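Local atomic coordinates of zebrafish RNase5 (Danio rerio, PDB entry 3LJE), a protein that probably cleaves RNA as a secreted-type ribonuclease of the pancreatic ribonuclease superfamily, in its angiogenin-like branch. Residues P4-H18 with L109-E121. Numbering follows the deposited sequence.
With SO4 (sulfate ion), chain C; ACT (acetate ion), chain B.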
ATOM      1  N   PRO A   4       4.890 -18.143  -4.769  1.00 45.73           N
ATOM      2  CA  PRO A   4       4.341 -19.359  -4.164  1.00 45.32           C
ATOM      3  C   PRO A   4       2.856 -19.195  -3.983  1.00 45.30           C
ATOM      4  O   PRO A   4       2.364 -18.100  -3.790  1.00 45.84           O
ATOM      5  CB  PRO A   4       5.105 -19.477  -2.838  1.00 45.88           C
ATOM      6  CG  PRO A   4       6.472 -18.807  -3.156  1.00 45.58           C
ATOM      7  CD  PRO A   4       6.054 -17.622  -4.011  1.00 45.50           C
ATOM      8  N   PRO A   5       2.100 -20.304  -3.978  1.00 45.18           N
ATOM      9  CA  PRO A   5       0.660 -20.107  -3.824  1.00 42.91           C
ATOM     10  C   PRO A   5       0.190 -19.784  -2.454  1.00 41.38           C
ATOM     11  O   PRO A   5      -0.946 -19.338  -2.290  1.00 39.76           O
ATOM     12  CB  PRO A   5       0.070 -21.419  -4.389  1.00 44.58           C
ATOM     13  CG  PRO A   5       1.128 -22.418  -3.986  1.00 44.52           C
ATOM     14  CD  PRO A   5       2.404 -21.695  -4.401  1.00 45.00           C
ATOM     15  N   ASP A   6       1.004 -19.989  -1.424  1.00 40.19           N
ATOM     16  CA  ASP A   6       0.446 -19.571  -0.131  1.00 39.96           C
ATOM     17  C   ASP A   6       0.716 -18.081   0.056  1.00 37.64           C
ATOM     18  O   ASP A   6       0.254 -17.474   1.014  1.00 37.93           O
ATOM     19  CB  ASP A   6       1.089 -20.295   1.024  1.00 42.19           C
ATOM     20  CG  ASP A   6       2.571 -20.273   0.938  1.00 45.43           C
ATOM     21  OD1 ASP A   6       3.111 -20.503  -0.162  1.00 46.07           O
ATOM     22  OD2 ASP A   6       3.210 -20.006   1.981  1.00 48.51           O
ATOM     23  N   VAL A   7       1.468 -17.504  -0.861  1.00 35.78           N
ATOM     24  CA  VAL A   7       1.833 -16.077  -0.753  1.00 32.79           C
ATOM     25  C   VAL A   7       1.060 -15.234  -1.763  1.00 33.29           C
ATOM     26  O   VAL A   7       0.727 -14.090  -1.495  1.00 30.90           O
ATOM     27  CB  VAL A   7       3.317 -15.890  -1.086  1.00 32.16           C
ATOM     28  CG1 VAL A   7       3.647 -14.383  -1.214  1.00 30.28           C
ATOM     29  CG2 VAL A   7       4.217 -16.504   0.064  1.00 32.65           C
ATOM     30  N   ASP A   8       0.819 -15.802  -2.943  1.00 32.20           N
ATOM     31  CA  ASP A   8       0.151 -15.065  -3.955  1.00 33.90           C
ATOM     32  C   ASP A   8      -1.119 -14.234  -3.593  1.00 33.32           C
ATOM     33  O   ASP A   8      -1.230 -13.068  -4.011  1.00 32.33           O
ATOM     34  CB  ASP A   8      -0.086 -15.975  -5.147  1.00 36.45           C
ATOM     35  CG  ASP A   8      -0.504 -15.198  -6.382  1.00 37.35           C
ATOM     36  OD1 ASP A   8       0.236 -14.300  -6.836  1.00 37.86           O
ATOM     37  OD2 ASP A   8      -1.593 -15.479  -6.874  1.00 40.66           O
ATOM     38  N   PRO A   9      -2.080 -14.784  -2.807  1.00 32.80           N
ATOM     39  CA  PRO A   9      -3.264 -13.968  -2.490  1.00 31.92           C
ATOM     40  C   PRO A   9      -2.923 -12.636  -1.769  1.00 30.31           C
ATOM     41  O   PRO A   9      -3.438 -11.549  -2.128  1.00 28.60           O
ATOM     42  CB  PRO A   9      -4.132 -14.908  -1.596  1.00 33.04           C
ATOM     43  CG  PRO A   9      -3.760 -16.350  -2.160  1.00 33.07           C
ATOM     44  CD  PRO A   9      -2.185 -16.132  -2.189  1.00 33.91           C
ATOM     45  N   ARG A  10      -2.001 -12.740  -0.823  1.00 27.39           N
ATOM     46  CA  ARG A  10      -1.596 -11.569  -0.036  1.00 25.54           C
ATOM     47  C   ARG A  10      -0.771 -10.612  -0.859  1.00 22.52           C
ATOM     48  O   ARG A  10      -0.904  -9.340  -0.709  1.00 20.83           O
ATOM     49  CB  ARG A  10      -0.845 -11.983   1.223  1.00 25.46           C
ATOM     50  CG  ARG A  10      -1.861 -12.313   2.375  1.00 31.73           C
ATOM     51  CD  ARG A  10      -1.121 -12.621   3.684  1.00 32.68           C
ATOM     52  NE  ARG A  10      -0.236 -13.733   3.339  1.00 34.58           N
ATOM     53  CZ  ARG A  10       0.973 -13.947   3.887  1.00 35.22           C
ATOM     54  NH1 ARG A  10       1.448 -13.121   4.834  1.00 33.25           N
ATOM     55  NH2 ARG A  10       1.703 -14.972   3.441  1.00 35.79           N
ATOM     56  N   TYR A  11       0.057 -11.176  -1.699  1.00 20.73           N
ATOM     57  CA  TYR A  11       0.906 -10.369  -2.549  1.00 22.18           C
ATOM     58  C   TYR A  11       0.034  -9.613  -3.581  1.00 22.49           C
ATOM     59  O   TYR A  11       0.226  -8.417  -3.880  1.00 21.23           O
ATOM     60  CB  TYR A  11       1.855 -11.303  -3.282  1.00 23.54           C
ATOM     61  CG  TYR A  11       2.569 -10.687  -4.425  1.00 23.49           C
ATOM     62  CD1 TYR A  11       3.570  -9.717  -4.223  1.00 22.38           C
ATOM     63  CD2 TYR A  11       2.277 -11.085  -5.732  1.00 24.71           C
ATOM     64  CE1 TYR A  11       4.266  -9.183  -5.302  1.00 21.55           C
ATOM     65  CE2 TYR A  11       2.952 -10.554  -6.826  1.00 24.52           C
ATOM     66  CZ  TYR A  11       3.945  -9.614  -6.632  1.00 24.71           C
ATOM     67  OH  TYR A  11       4.634  -9.086  -7.734  1.00 24.54           O
ATOM     68  N   GLN A  12      -0.921 -10.326  -4.174  1.00 22.18           N
ATOM     69  CA  GLN A  12      -1.756  -9.628  -5.147  1.00 23.19           C
ATOM     70  C   GLN A  12      -2.552  -8.512  -4.461  1.00 20.91           C
ATOM     71  O   GLN A  12      -2.800  -7.425  -5.039  1.00 21.12           O
ATOM     72  CB  GLN A  12      -2.746 -10.631  -5.848  1.00 26.21           C
ATOM     73  CG  GLN A  12      -2.062 -11.745  -6.677  1.00 31.36           C
ATOM     74  CD  GLN A  12      -1.294 -11.093  -7.773  1.00 34.99           C
ATOM     75  OE1 GLN A  12      -1.706 -10.015  -8.201  1.00 35.86           O
ATOM     76  NE2 GLN A  12      -0.158 -11.678  -8.219  1.00 35.19           N
ATOM     77  N   LYS A  13      -3.066  -8.774  -3.256  1.00 20.96           N
ATOM     78  CA  LYS A  13      -3.807  -7.757  -2.548  1.00 19.71           C
ATOM     79  C   LYS A  13      -2.859  -6.546  -2.226  1.00 18.74           C
ATOM     80  O   LYS A  13      -3.253  -5.406  -2.278  1.00 15.16           O
ATOM     81  CB  LYS A  13      -4.324  -8.351  -1.257  1.00 22.95           C
ATOM     82  CG  LYS A  13      -5.174  -7.306  -0.397  1.00 25.67           C
ATOM     83  CD  LYS A  13      -5.957  -8.019   0.737  1.00 29.86           C
ATOM     84  CE  LYS A  13      -6.607  -7.042   1.648  1.00 35.04           C
ATOM     85  NZ  LYS A  13      -7.540  -7.853   2.588  1.00 39.25           N
ATOM     86  N   PHE A  14      -1.611  -6.851  -1.905  1.00 15.65           N
ATOM     87  CA  PHE A  14      -0.656  -5.728  -1.607  1.00 15.99           C
ATOM     88  C   PHE A  14      -0.473  -4.876  -2.886  1.00 15.58           C
ATOM     89  O   PHE A  14      -0.393  -3.640  -2.845  1.00 17.32           O
ATOM     90  CB  PHE A  14       0.683  -6.377  -1.193  1.00 15.36           C
ATOM     91  CG  PHE A  14       1.818  -5.385  -1.055  1.00 16.97           C
ATOM     92  CD1 PHE A  14       1.985  -4.667   0.145  1.00 16.91           C
ATOM     93  CD2 PHE A  14       2.673  -5.127  -2.185  1.00 17.84           C
ATOM     94  CE1 PHE A  14       3.029  -3.666   0.222  1.00 17.90           C
ATOM     95  CE2 PHE A  14       3.685  -4.147  -2.105  1.00 16.14           C
ATOM     96  CZ  PHE A  14       3.864  -3.421  -0.899  1.00 15.22           C
ATOM     97  N   LEU A  15      -0.292  -5.522  -4.014  1.00 16.83           N
ATOM     98  CA  LEU A  15      -0.131  -4.749  -5.250  1.00 18.41           C
ATOM     99  C   LEU A  15      -1.353  -3.842  -5.497  1.00 18.21           C
ATOM    100  O   LEU A  15      -1.223  -2.688  -5.863  1.00 16.40           O
ATOM    101  CB  LEU A  15      -0.029  -5.650  -6.517  1.00 19.64           C
ATOM    102  CG  LEU A  15       1.213  -6.580  -6.512  1.00 20.51           C
ATOM    103  CD1 LEU A  15       1.167  -7.325  -7.878  1.00 25.02           C
ATOM    104  CD2 LEU A  15       2.504  -5.864  -6.286  1.00 19.74           C
ATOM    105  N   ARG A  16      -2.535  -4.443  -5.350  1.00 16.70           N
ATOM    106  CA  ARG A  16      -3.751  -3.704  -5.562  1.00 17.24           C
ATOM    107  C   ARG A  16      -3.917  -2.571  -4.607  1.00 17.02           C
ATOM    108  O   ARG A  16      -4.324  -1.452  -4.988  1.00 17.85           O
ATOM    109  CB  ARG A  16      -4.983  -4.664  -5.443  1.00 17.62           C
ATOM    110  CG  ARG A  16      -6.339  -3.876  -5.407  1.00 21.65           C
ATOM    111  CD  ARG A  16      -7.620  -4.750  -5.551  1.00 22.66           C
ATOM    112  NE  ARG A  16      -7.705  -5.743  -4.460  1.00 24.56           N
ATOM    113  CZ  ARG A  16      -8.205  -5.492  -3.248  1.00 25.84           C
ATOM    114  NH1 ARG A  16      -8.737  -4.273  -2.912  1.00 22.93           N
ATOM    115  NH2 ARG A  16      -8.074  -6.436  -2.328  1.00 26.40           N
ATOM    116  N   GLN A  17      -3.628  -2.805  -3.351  1.00 15.79           N
ATOM    117  CA  GLN A  17      -3.882  -1.723  -2.430  1.00 16.37           C
ATOM    118  C   GLN A  17      -2.742  -0.716  -2.236  1.00 15.20           C
ATOM    119  O   GLN A  17      -3.010   0.378  -1.755  1.00 15.47           O
ATOM    120  CB  GLN A  17      -4.121  -2.322  -1.034  1.00 19.42           C
ATOM    121  CG  GLN A  17      -5.321  -3.272  -0.981  1.00 22.07           C
ATOM    122  CD  GLN A  17      -5.548  -3.704   0.462  1.00 27.29           C
ATOM    123  OE1 GLN A  17      -6.656  -3.577   0.982  1.00 34.01           O
ATOM    124  NE2 GLN A  17      -4.525  -4.180   1.105  1.00 24.22           N
ATOM    125  N   HIS A  18      -1.514  -1.123  -2.582  1.00 14.70           N
ATOM    126  CA  HIS A  18      -0.371  -0.282  -2.250  1.00 14.45           C
ATOM    127  C   HIS A  18       0.659   0.038  -3.306  1.00 14.86           C
ATOM    128  O   HIS A  18       1.650   0.772  -3.003  1.00 13.94           O
ATOM    129  CB  HIS A  18       0.381  -0.912  -1.026  1.00 13.14           C
ATOM    130  CG  HIS A  18      -0.501  -1.028   0.185  1.00 17.05           C
ATOM    131  ND1 HIS A  18      -1.004   0.077   0.832  1.00 14.67           N
ATOM    132  CD2 HIS A  18      -1.034  -2.115   0.813  1.00 15.67           C
ATOM    133  CE1 HIS A  18      -1.802  -0.301   1.826  1.00 16.23           C
ATOM    134  NE2 HIS A  18      -1.845  -1.623   1.842  1.00 16.31           N
ATOM    135  N   LEU A 109       7.633  -2.876   5.120  1.00 14.93           N
ATOM    136  CA  LEU A 109       6.790  -3.931   4.554  1.00 16.66           C
ATOM    137  C   LEU A 109       6.858  -5.246   5.306  1.00 17.43           C
ATOM    138  O   LEU A 109       7.895  -5.530   5.925  1.00 18.93           O
ATOM    139  CB  LEU A 109       7.300  -4.245   3.162  1.00 15.89           C
ATOM    140  CG  LEU A 109       7.463  -3.050   2.157  1.00 15.84           C
ATOM    141  CD1 LEU A 109       7.947  -3.613   0.744  1.00 15.67           C
ATOM    142  CD2 LEU A 109       6.170  -2.207   2.125  1.00 15.54           C
ATOM    143  N   GLY A 110       5.769  -6.003   5.267  1.00 17.46           N
ATOM    144  CA  GLY A 110       5.785  -7.403   5.721  1.00 17.16           C
ATOM    145  C   GLY A 110       6.151  -8.110   4.441  1.00 19.46           C
ATOM    146  O   GLY A 110       5.706  -7.718   3.306  1.00 19.64           O
ATOM    147  N   CYS A 111       6.991  -9.146   4.551  1.00 19.12           N
ATOM    148  CA  CYS A 111       7.469  -9.917   3.416  1.00 21.45           C
ATOM    149  C   CYS A 111       7.325 -11.410   3.718  1.00 23.58           C
ATOM    150  O   CYS A 111       7.438 -11.826   4.875  1.00 23.93           O
ATOM    151  CB  CYS A 111       8.964  -9.671   3.206  1.00 21.49           C
ATOM    152  SG  CYS A 111       9.395  -7.916   2.888  1.00 20.01           S
ATOM    153  N   ASP A 112       7.104 -12.172   2.677  1.00 24.93           N
ATOM    154  CA  ASP A 112       6.964 -13.626   2.825  1.00 26.62           C
ATOM    155  C   ASP A 112       7.667 -14.320   1.684  1.00 26.75           C
ATOM    156  O   ASP A 112       7.303 -14.205   0.500  1.00 25.34           O
ATOM    157  CB  ASP A 112       5.483 -14.025   2.917  1.00 28.62           C
ATOM    158  CG  ASP A 112       5.307 -15.499   3.408  1.00 32.41           C
ATOM    159  OD1 ASP A 112       6.303 -16.272   3.402  1.00 32.29           O
ATOM    160  OD2 ASP A 112       4.191 -15.814   3.786  1.00 32.66           O
ATOM    161  N   LYS A 113       8.747 -15.022   2.047  1.00 26.82           N
ATOM    162  CA  LYS A 113       9.555 -15.721   1.045  1.00 28.51           C
ATOM    163  C   LYS A 113      10.033 -14.798  -0.094  1.00 27.16           C
ATOM    164  O   LYS A 113      10.098 -15.247  -1.232  1.00 26.64           O
ATOM    165  CB  LYS A 113       8.770 -16.901   0.436  1.00 31.67           C
ATOM    166  CG  LYS A 113       8.400 -18.092   1.455  1.00 35.10           C
ATOM    167  CD  LYS A 113       7.396 -19.098   0.824  1.00 36.06           C
ATOM    168  CE  LYS A 113       6.567 -19.896   1.847  1.00 39.66           C
ATOM    169  NZ  LYS A 113       5.796 -18.990   2.872  1.00 40.87           N
ATOM    170  N   GLY A 114      10.403 -13.553   0.245  1.00 25.72           N
ATOM    171  CA  GLY A 114      10.917 -12.587  -0.700  1.00 25.37           C
ATOM    172  C   GLY A 114       9.818 -11.715  -1.372  1.00 25.23           C
ATOM    173  O   GLY A 114      10.147 -10.863  -2.248  1.00 26.88           O
ATOM    174  N   TRP A 115       8.542 -11.944  -1.047  1.00 22.58           N
ATOM    175  CA  TRP A 115       7.461 -11.113  -1.727  1.00 22.24           C
ATOM    176  C   TRP A 115       6.785 -10.204  -0.745  1.00 20.60           C
ATOM    177  O   TRP A 115       6.506 -10.606   0.410  1.00 20.85           O
ATOM    178  CB  TRP A 115       6.365 -12.013  -2.300  1.00 23.58           C
ATOM    179  CG  TRP A 115       6.901 -13.003  -3.258  1.00 27.03           C
ATOM    180  CD1 TRP A 115       7.319 -14.311  -2.995  1.00 29.55           C
ATOM    181  CD2 TRP A 115       7.212 -12.744  -4.612  1.00 29.40           C
ATOM    182  NE1 TRP A 115       7.879 -14.855  -4.135  1.00 31.18           N
ATOM    183  CE2 TRP A 115       7.823 -13.928  -5.143  1.00 31.42           C
ATOM    184  CE3 TRP A 115       7.042 -11.631  -5.437  1.00 28.70           C
ATOM    185  CZ2 TRP A 115       8.258 -14.007  -6.478  1.00 32.78           C
ATOM    186  CZ3 TRP A 115       7.467 -11.685  -6.745  1.00 32.46           C
ATOM    187  CH2 TRP A 115       8.073 -12.869  -7.266  1.00 33.65           C
ATOM    188  N   PRO A 116       6.424  -8.981  -1.183  1.00 19.15           N
ATOM    189  CA  PRO A 116       5.751  -8.093  -0.211  1.00 18.73           C
ATOM    190  C   PRO A 116       4.283  -8.503   0.026  1.00 20.84           C
ATOM    191  O   PRO A 116       3.537  -8.725  -0.947  1.00 20.28           O
ATOM    192  CB  PRO A 116       5.823  -6.705  -0.860  1.00 18.27           C
ATOM    193  CG  PRO A 116       5.847  -7.055  -2.456  1.00 15.31           C
ATOM    194  CD  PRO A 116       6.724  -8.349  -2.485  1.00 17.85           C
ATOM    195  N   VAL A 117       3.862  -8.562   1.290  1.00 19.34           N
ATOM    196  CA  VAL A 117       2.472  -8.962   1.591  1.00 20.63           C
ATOM    197  C   VAL A 117       1.772  -7.981   2.477  1.00 21.34           C
ATOM    198  O   VAL A 117       0.576  -8.171   2.807  1.00 24.14           O
ATOM    199  CB  VAL A 117       2.536 -10.391   2.312  1.00 20.69           C
ATOM    200  CG1 VAL A 117       3.007 -11.392   1.275  1.00 23.69           C
ATOM    201  CG2 VAL A 117       3.537 -10.327   3.529  1.00 19.64           C
ATOM    202  N   HIS A 118       2.471  -6.921   2.949  1.00 20.39           N
ATOM    203  CA  HIS A 118       1.798  -6.016   3.842  1.00 19.64           C
ATOM    204  C   HIS A 118       2.545  -4.683   3.822  1.00 18.09           C
ATOM    205  O   HIS A 118       3.762  -4.667   3.669  1.00 18.31           O
ATOM    206  CB  HIS A 118       1.844  -6.657   5.283  1.00 21.82           C
ATOM    207  CG  HIS A 118       1.443  -5.738   6.379  1.00 26.07           C
ATOM    208  ND1 HIS A 118       0.120  -5.425   6.646  1.00 26.43           N
ATOM    209  CD2 HIS A 118       2.196  -5.032   7.281  1.00 26.02           C
ATOM    210  CE1 HIS A 118       0.065  -4.569   7.660  1.00 26.60           C
ATOM    211  NE2 HIS A 118       1.305  -4.315   8.064  1.00 29.01           N
ATOM    212  N   TYR A 119       1.800  -3.614   3.974  1.00 19.12           N
ATOM    213  CA  TYR A 119       2.345  -2.265   4.070  1.00 17.90           C
ATOM    214  C   TYR A 119       2.096  -1.754   5.460  1.00 19.14           C
ATOM    215  O   TYR A 119       0.951  -1.744   5.942  1.00 18.35           O
ATOM    216  CB  TYR A 119       1.686  -1.309   3.062  1.00 18.28           C
ATOM    217  CG  TYR A 119       2.296   0.113   3.199  1.00 17.55           C
ATOM    218  CD1 TYR A 119       3.532   0.405   2.596  1.00 20.11           C
ATOM    219  CD2 TYR A 119       1.674   1.116   3.923  1.00 15.79           C
ATOM    220  CE1 TYR A 119       4.136   1.655   2.722  1.00 20.56           C
ATOM    221  CE2 TYR A 119       2.265   2.402   4.012  1.00 16.41           C
ATOM    222  CZ  TYR A 119       3.505   2.618   3.406  1.00 20.31           C
ATOM    223  OH  TYR A 119       4.094   3.853   3.504  1.00 21.64           O
ATOM    224  N   ASP A 120       3.102  -1.288   6.170  1.00 17.42           N
ATOM    225  CA  ASP A 120       2.865  -0.743   7.510  1.00 19.35           C
ATOM    226  C   ASP A 120       2.566   0.754   7.413  1.00 18.66           C
ATOM    227  O   ASP A 120       3.448   1.527   7.073  1.00 20.69           O
ATOM    228  CB  ASP A 120       4.090  -0.980   8.392  1.00 22.25           C
ATOM    229  CG  ASP A 120       3.939  -0.533   9.836  1.00 25.66           C
ATOM    230  OD1 ASP A 120       2.915   0.106  10.163  1.00 29.64           O
ATOM    231  OD2 ASP A 120       4.852  -0.824  10.655  1.00 30.81           O
ATOM    232  N   GLU A 121       1.320   1.160   7.722  1.00 17.99           N
ATOM    233  CA  GLU A 121       0.948   2.598   7.627  1.00 20.35           C
ATOM    234  C   GLU A 121       1.580   3.435   8.743  1.00 25.40           C
ATOM    235  O   GLU A 121       1.679   4.660   8.622  1.00 28.43           O
ATOM    236  CB  GLU A 121      -0.572   2.818   7.689  1.00 21.10           C
ATOM    237  CG  GLU A 121      -1.349   2.221   6.522  1.00 17.16           C
ATOM    238  CD  GLU A 121      -1.162   2.951   5.194  1.00 15.04           C
ATOM    239  OE1 GLU A 121      -0.590   4.058   5.192  1.00 17.59           O
ATOM    240  OE2 GLU A 121      -1.583   2.393   4.149  1.00 17.25           O
TER
HETATM  241  S   SO4 C1000      -2.351  -3.550   4.718  0.89 44.49           S
HETATM  242  O1  SO4 C1000      -1.961  -2.355   5.701  0.89 40.13           O
HETATM  243  O2  SO4 C1000      -1.151  -4.169   3.937  0.89 31.93           O
HETATM  244  O3  SO4 C1000      -3.038  -4.639   5.530  0.89 41.74           O
HETATM  245  O4  SO4 C1000      -3.429  -2.906   3.753  0.89 35.25           O
HETATM  246  C   ACT B5000     -10.238  -5.017   0.398  1.00 50.50           C
HETATM  247  O   ACT B5000     -10.068  -6.095  -0.213  1.00 50.29           O
HETATM  248  OXT ACT B5000      -9.422  -4.071   0.426  1.00 49.82           O
HETATM  249  CH3 ACT B5000     -11.544  -4.852   1.177  1.00 51.15           C
HETATM  250  O   HOH W   1      -1.776  -8.021   1.462  1.00 22.98           O
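F14 and P116 show how one aromatic bump can set a helix on a hairpin. A chi1 of 171° sets CG opposite the backbone N and swings the F14 ring from helix 8-18 toward strand 115-119, where P116 CB lies over one face of F14, 3.8 Å from the phenyl centroid, in a CH-pi contact. L109 CD2 and Y119 CB come up obliquely to its CE1 atom, while H18 CB covers the other face. Cut back to an alanine, F14 would probably leave a gap between P116, L109 and Y119. One turn back, W115 points its edge at the face of Y11 in a T-shaped pair, W115 CE3 3.7 Å from Y11 CE1, and P116 O meets the Y11 rim in the ring plane. V7 wedges its two methyls into the hairpin, CG1 against W115 CB and V117 CG1, CG2 against the D112 carboxylate. Beyond it the hollow is closed by charge: R10 NH2 reaches the anti lone pair of D112 OD2 at 2.6 Å, and K113 NZ bridges D112 OD1 and D6 OD2. At the other end Y119 CB sits over the H18 ring, 3.5 Å from its centroid, while H18 NE2 donates a nearly straight hydrogen bond of 2.8 Å to sulfate O4. Y119 N and K46 also hydrogen-bond this sulfate, with H118 ND1 close by, consistent with the phosphate-binding active site of the pancreatic ribonuclease fold.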